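Local coordinates for protein P35 antigen (Borrelia burgdorferi, PDB 4ALY) that is an outer surface lipoprotein of the Lyme disease spirochaete, critical for infection after a tick bite, by a molecular mechanism that remains unclear, at residues E71-S83 with K200-T214. Residues are numbered along the deposited sequence; the frame is centred on the assembly and turned at random.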
loop_
_atom_site.group_PDB
_atom_site.type_symbol
_atom_site.label_atom_id
_atom_site.label_comp_id
_atom_site.label_asym_id
_atom_site.label_seq_id
_atom_site.Cartn_x
_atom_site.Cartn_y
_atom_site.Cartn_z
ATOM N N GLU A 71 -15.341 -27.640 5.976
ATOM C CA GLU A 71 -14.415 -26.815 5.201
ATOM C C GLU A 71 -15.012 -25.403 4.890
ATOM O O GLU A 71 -14.336 -24.380 5.121
ATOM C CB GLU A 71 -14.013 -27.538 3.922
ATOM C CG GLU A 71 -12.524 -27.540 3.611
ATOM C CD GLU A 71 -12.090 -28.807 2.865
ATOM O OE1 GLU A 71 -12.235 -29.901 3.442
ATOM O OE2 GLU A 71 -11.595 -28.726 1.713
ATOM N N VAL A 72 -16.262 -25.330 4.420
ATOM C CA VAL A 72 -16.925 -24.015 4.211
ATOM C C VAL A 72 -16.931 -23.155 5.485
ATOM O O VAL A 72 -16.616 -21.958 5.417
ATOM C CB VAL A 72 -18.345 -24.124 3.568
ATOM C CG1 VAL A 72 -19.165 -22.830 3.689
ATOM C CG2 VAL A 72 -18.215 -24.503 2.110
ATOM N N ALA A 73 -17.248 -23.760 6.636
ATOM C CA ALA A 73 -17.313 -23.023 7.911
ATOM C C ALA A 73 -15.979 -22.386 8.285
ATOM O O ALA A 73 -15.939 -21.252 8.752
ATOM C CB ALA A 73 -17.822 -23.900 9.040
ATOM N N LYS A 74 -14.903 -23.143 8.060
ATOM C CA LYS A 74 -13.519 -22.690 8.186
ATOM C C LYS A 74 -13.168 -21.512 7.267
ATOM O O LYS A 74 -12.628 -20.508 7.758
ATOM C CB LYS A 74 -12.546 -23.853 7.947
ATOM C CG LYS A 74 -12.045 -24.469 9.233
ATOM C CD LYS A 74 -10.597 -24.902 9.091
ATOM C CE LYS A 74 -10.489 -26.426 9.035
ATOM N NZ LYS A 74 -11.233 -27.096 10.138
ATOM N N LEU A 75 -13.486 -21.625 5.972
ATOM C CA LEU A 75 -13.232 -20.566 5.006
ATOM C C LEU A 75 -13.859 -19.263 5.433
ATOM O O LEU A 75 -13.198 -18.249 5.345
ATOM C CB LEU A 75 -13.752 -20.892 3.617
ATOM C CG LEU A 75 -12.845 -21.426 2.513
ATOM C CD1 LEU A 75 -13.706 -21.720 1.302
ATOM C CD2 LEU A 75 -11.762 -20.461 2.097
ATOM N N ILE A 76 -15.125 -19.282 5.859
ATOM C CA ILE A 76 -15.814 -18.068 6.328
ATOM C C ILE A 76 -14.956 -17.490 7.446
ATOM O O ILE A 76 -14.458 -16.384 7.343
ATOM C CB ILE A 76 -17.228 -18.332 6.932
ATOM C CG1 ILE A 76 -18.039 -19.419 6.176
ATOM C CG2 ILE A 76 -18.015 -17.043 7.089
ATOM C CD1 ILE A 76 -18.809 -19.006 4.946
ATOM N N GLN A 77 -14.817 -18.261 8.520
ATOM C CA GLN A 77 -13.993 -17.915 9.669
ATOM C C GLN A 77 -12.629 -17.317 9.294
ATOM O O GLN A 77 -12.302 -16.288 9.806
ATOM C CB GLN A 77 -13.807 -19.126 10.603
ATOM C CG GLN A 77 -14.728 -19.149 11.812
ATOM C CD GLN A 77 -14.309 -18.165 12.902
ATOM O OE1 GLN A 77 -15.071 -17.268 13.255
ATOM N NE2 GLN A 77 -13.089 -18.326 13.438
ATOM N N LYS A 78 -11.859 -17.952 8.408
ATOM C CA LYS A 78 -10.520 -17.468 8.044
ATOM C C LYS A 78 -10.585 -16.166 7.272
ATOM O O LYS A 78 -9.798 -15.270 7.520
ATOM C CB LYS A 78 -9.785 -18.468 7.182
ATOM C CG LYS A 78 -8.876 -19.438 7.894
ATOM C CD LYS A 78 -8.403 -20.436 6.843
ATOM C CE LYS A 78 -7.719 -21.648 7.461
ATOM N NZ LYS A 78 -6.408 -21.243 8.052
ATOM N N ILE A 79 -11.521 -16.064 6.340
ATOM C CA ILE A 79 -11.833 -14.811 5.658
ATOM C C ILE A 79 -12.277 -13.669 6.595
ATOM O O ILE A 79 -11.868 -12.503 6.426
ATOM C CB ILE A 79 -12.920 -15.055 4.618
ATOM C CG1 ILE A 79 -12.335 -15.833 3.428
ATOM C CG2 ILE A 79 -13.627 -13.746 4.207
ATOM C CD1 ILE A 79 -13.423 -16.565 2.655
ATOM N N LEU A 80 -13.124 -14.000 7.573
ATOM C CA LEU A 80 -13.588 -13.011 8.539
ATOM C C LEU A 80 -12.489 -12.589 9.501
ATOM O O LEU A 80 -12.483 -11.424 9.898
ATOM C CB LEU A 80 -14.800 -13.502 9.334
ATOM C CG LEU A 80 -16.143 -13.510 8.605
ATOM C CD1 LEU A 80 -17.279 -13.749 9.598
ATOM C CD2 LEU A 80 -16.328 -12.238 7.786
ATOM N N ASP A 81 -11.601 -13.520 9.881
ATOM C CA ASP A 81 -10.450 -13.161 10.674
ATOM C C ASP A 81 -9.508 -12.207 9.871
ATOM O O ASP A 81 -9.245 -11.103 10.343
ATOM C CB ASP A 81 -9.677 -14.388 11.202
ATOM C CG ASP A 81 -10.516 -15.284 12.125
ATOM O OD1 ASP A 81 -11.646 -14.878 12.562
ATOM O OD2 ASP A 81 -10.050 -16.429 12.373
ATOM N N ARG A 82 -9.038 -12.633 8.680
ATOM C CA ARG A 82 -8.269 -11.802 7.777
ATOM C C ARG A 82 -8.864 -10.380 7.557
ATOM O O ARG A 82 -8.136 -9.395 7.738
ATOM C CB ARG A 82 -7.918 -12.535 6.474
ATOM C CG ARG A 82 -6.683 -13.436 6.616
ATOM C CD ARG A 82 -6.369 -14.334 5.398
ATOM N NE ARG A 82 -5.303 -13.767 4.543
ATOM C CZ ARG A 82 -4.129 -14.351 4.277
ATOM N NH1 ARG A 82 -3.867 -15.551 4.778
ATOM N NH2 ARG A 82 -3.229 -13.743 3.498
ATOM N N SER A 83 -10.166 -10.271 7.276
ATOM C CA SER A 83 -10.879 -8.952 7.162
ATOM C C SER A 83 -10.972 -8.147 8.474
ATOM O O SER A 83 -10.903 -6.906 8.484
ATOM C CB SER A 83 -12.324 -9.108 6.643
ATOM O OG SER A 83 -12.367 -9.693 5.367
ATOM N N LYS A 200 -19.061 -22.159 -2.721
ATOM C CA LYS A 200 -17.689 -22.264 -2.259
ATOM C C LYS A 200 -16.568 -21.883 -3.281
ATOM O O LYS A 200 -15.481 -21.478 -2.860
ATOM C CB LYS A 200 -17.363 -23.535 -1.416
ATOM C CG LYS A 200 -16.425 -24.509 -2.112
ATOM C CD LYS A 200 -15.368 -25.184 -1.275
ATOM C CE LYS A 200 -14.638 -26.163 -2.220
ATOM N NZ LYS A 200 -13.291 -26.652 -1.793
ATOM N N PRO A 201 -16.796 -22.006 -4.599
ATOM C CA PRO A 201 -15.837 -21.308 -5.507
ATOM C C PRO A 201 -15.555 -19.765 -5.238
ATOM O O PRO A 201 -14.383 -19.344 -5.217
ATOM C CB PRO A 201 -16.468 -21.539 -6.897
ATOM C CG PRO A 201 -17.114 -22.894 -6.760
ATOM C CD PRO A 201 -17.541 -23.062 -5.316
ATOM N N ASN A 202 -16.614 -18.970 -5.066
ATOM C CA ASN A 202 -16.550 -17.583 -4.580
ATOM C C ASN A 202 -15.810 -17.375 -3.233
ATOM O O ASN A 202 -14.851 -16.580 -3.155
ATOM C CB ASN A 202 -17.976 -17.039 -4.464
ATOM C CG ASN A 202 -18.667 -16.947 -5.821
ATOM O OD1 ASN A 202 -18.063 -17.251 -6.844
ATOM N ND2 ASN A 202 -19.926 -16.482 -5.833
ATOM N N LEU A 203 -16.251 -18.075 -2.178
ATOM C CA LEU A 203 -15.488 -18.141 -0.912
ATOM C C LEU A 203 -14.005 -18.470 -1.082
ATOM O O LEU A 203 -13.179 -17.958 -0.336
ATOM C CB LEU A 203 -16.126 -19.080 0.098
ATOM C CG LEU A 203 -17.559 -18.770 0.527
ATOM C CD1 LEU A 203 -18.082 -19.856 1.450
ATOM C CD2 LEU A 203 -17.689 -17.422 1.220
ATOM N N GLU A 204 -13.649 -19.266 -2.082
ATOM C CA GLU A 204 -12.220 -19.583 -2.316
ATOM C C GLU A 204 -11.460 -18.421 -2.931
ATOM O O GLU A 204 -10.309 -18.171 -2.580
ATOM C CB GLU A 204 -12.035 -20.825 -3.250
ATOM C CG GLU A 204 -12.205 -22.160 -2.555
ATOM C CD GLU A 204 -11.174 -22.388 -1.470
ATOM O OE1 GLU A 204 -10.188 -21.620 -1.394
ATOM O OE2 GLU A 204 -11.349 -23.336 -0.681
ATOM N N THR A 205 -12.101 -17.777 -3.904
ATOM C CA THR A 205 -11.476 -16.731 -4.648
ATOM C C THR A 205 -11.243 -15.550 -3.704
ATOM O O THR A 205 -10.121 -14.999 -3.611
ATOM C CB THR A 205 -12.329 -16.330 -5.860
ATOM O OG1 THR A 205 -12.133 -17.306 -6.876
ATOM C CG2 THR A 205 -11.883 -14.948 -6.427
ATOM N N LEU A 206 -12.265 -15.212 -2.934
ATOM C CA LEU A 206 -12.094 -14.063 -2.066
ATOM C C LEU A 206 -11.031 -14.350 -1.006
ATOM O O LEU A 206 -10.168 -13.509 -0.701
ATOM C CB LEU A 206 -13.451 -13.445 -1.624
ATOM C CG LEU A 206 -14.186 -13.635 -0.321
ATOM C CD1 LEU A 206 -15.694 -13.759 -0.533
ATOM C CD2 LEU A 206 -13.626 -14.853 0.362
ATOM N N TYR A 207 -10.968 -15.602 -0.594
ATOM C CA TYR A 207 -9.888 -16.024 0.270
ATOM C C TYR A 207 -8.523 -16.049 -0.447
ATOM O O TYR A 207 -7.495 -15.633 0.124
ATOM C CB TYR A 207 -10.210 -17.355 0.902
ATOM C CG TYR A 207 -9.034 -17.863 1.667
ATOM C CD1 TYR A 207 -8.751 -17.416 2.988
ATOM C CD2 TYR A 207 -8.149 -18.724 1.060
ATOM C CE1 TYR A 207 -7.627 -17.890 3.667
ATOM C CE2 TYR A 207 -7.048 -19.178 1.716
ATOM C CZ TYR A 207 -6.789 -18.773 2.994
ATOM O OH TYR A 207 -5.655 -19.294 3.532
ATOM N N ASN A 208 -8.503 -16.529 -1.691
ATOM C CA ASN A 208 -7.306 -16.423 -2.517
ATOM C C ASN A 208 -6.948 -14.958 -2.845
ATOM O O ASN A 208 -5.776 -14.607 -2.900
ATOM C CB ASN A 208 -7.438 -17.285 -3.776
ATOM C CG ASN A 208 -7.348 -18.787 -3.462
ATOM O OD1 ASN A 208 -6.532 -19.214 -2.632
ATOM N ND2 ASN A 208 -8.186 -19.586 -4.105
ATOM N N ASP A 209 -7.951 -14.107 -3.055
ATOM C CA ASP A 209 -7.686 -12.702 -3.252
ATOM C C ASP A 209 -6.807 -12.130 -2.103
ATOM O O ASP A 209 -5.788 -11.487 -2.361
ATOM C CB ASP A 209 -8.999 -11.968 -3.456
ATOM C CG ASP A 209 -9.585 -12.207 -4.884
ATOM O OD1 ASP A 209 -8.944 -12.951 -5.670
ATOM O OD2 ASP A 209 -10.654 -11.620 -5.243
ATOM N N PHE A 210 -7.139 -12.445 -0.851
ATOM C CA PHE A 210 -6.309 -12.039 0.296
ATOM C C PHE A 210 -4.877 -12.460 0.169
ATOM O O PHE A 210 -3.977 -11.705 0.512
ATOM C CB PHE A 210 -6.871 -12.491 1.659
ATOM C CG PHE A 210 -7.916 -11.569 2.176
ATOM C CD1 PHE A 210 -7.671 -10.164 2.177
ATOM C CD2 PHE A 210 -9.161 -12.043 2.582
ATOM C CE1 PHE A 210 -8.641 -9.253 2.616
ATOM C CE2 PHE A 210 -10.142 -11.146 3.002
ATOM C CZ PHE A 210 -9.892 -9.756 3.028
ATOM N N GLU A 211 -4.670 -13.657 -0.341
ATOM C CA GLU A 211 -3.333 -14.178 -0.536
ATOM C C GLU A 211 -2.496 -13.439 -1.534
ATOM O O GLU A 211 -1.284 -13.301 -1.342
ATOM C CB GLU A 211 -3.422 -15.629 -0.962
ATOM C CG GLU A 211 -2.838 -16.549 0.088
ATOM C CD GLU A 211 -3.556 -17.881 0.189
ATOM O OE1 GLU A 211 -4.301 -18.285 -0.741
ATOM O OE2 GLU A 211 -3.366 -18.528 1.233
ATOM N N LYS A 212 -3.105 -13.006 -2.630
ATOM C CA LYS A 212 -2.366 -12.241 -3.618
ATOM C C LYS A 212 -2.078 -10.840 -3.093
ATOM O O LYS A 212 -0.971 -10.327 -3.235
ATOM C CB LYS A 212 -3.080 -12.234 -4.971
ATOM C CG LYS A 212 -2.789 -13.516 -5.736
ATOM C CD LYS A 212 -3.922 -13.847 -6.680
ATOM C CE LYS A 212 -4.306 -15.311 -6.611
ATOM N NZ LYS A 212 -5.649 -15.300 -7.217
ATOM N N LEU A 213 -3.072 -10.260 -2.448
ATOM C CA LEU A 213 -2.879 -9.015 -1.755
ATOM C C LEU A 213 -1.699 -9.029 -0.793
ATOM O O LEU A 213 -0.870 -8.111 -0.872
ATOM C CB LEU A 213 -4.156 -8.628 -1.041
ATOM C CG LEU A 213 -4.934 -7.416 -1.548
ATOM C CD1 LEU A 213 -4.629 -6.928 -2.952
ATOM C CD2 LEU A 213 -6.422 -7.595 -1.242
ATOM N N THR A 214 -1.609 -10.068 0.071
ATOM C CA THR A 214 -0.499 -10.264 1.037
ATOM C C THR A 214 0.811 -10.377 0.275
ATOM O O THR A 214 1.858 -9.901 0.708
ATOM C CB THR A 214 -0.705 -11.542 1.883
ATOM O OG1 THR A 214 -1.754 -11.309 2.841
ATOM C CG2 THR A 214 0.610 -11.983 2.643
#
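Arg82 starts over the Phe210 ring and runs on toward Thr214 where helix 70-95 packs on helix 200-233. Arg82 CB stands over one face of the ring, offset toward the rim, 4.1 Å from Phe210 CD2. Arg82 CD touches Tyr207 CE1 and Phe210 CB, each at 4.2 Å, and Arg82 NE comes to 3.5 Å from Phe210 CB. The chain is extended to CD and bends there (chi3 99°), which carries Arg82 NH2 to 2.9 Å from Thr214 OG1, at the guanidinium edge; Thr214 OG1 itself makes a weak hydrogen bond to Phe210 O. The arginine thus fills a hole lined by Tyr207, Phe210, Glu211 and Thr214. In return Tyr207, its CG anti to the backbone N (chi1 174°), is a knob among Leu75, Lys78, Ile79 and Arg82: Ile79 CG1 meets the ring edge, and Leu75 CD2 lies 3.7 Å from Tyr207 CB. At the edge of Phe210, Ser83 OG sits 3.4 Å from Phe210 CZ; the hydroxyl hydrogen is spent on its own helix, where Ile79 O takes Ser83 N and Ser83 OG from opposite faces of its plane. Toward Lys200, Leu203 CD1 touches Val72 CG1 and Ile76 CD1, and Leu75 CD1 packs on Leu203 CB. The segments run roughly parallel, crossing at 34°; Ile188 of helix 163-189 touches both Ser83 and Phe210, adding a third helix. With no clear hydrogen bond joining the segments, cohesion probably comes mainly from apolar and aromatic side chains and the aliphatic part of Arg82; poorly ordered Glu71 OE2 stays 4.4 Å from Lys200 NZ, beyond a salt bridge, and any attraction there is probably modest.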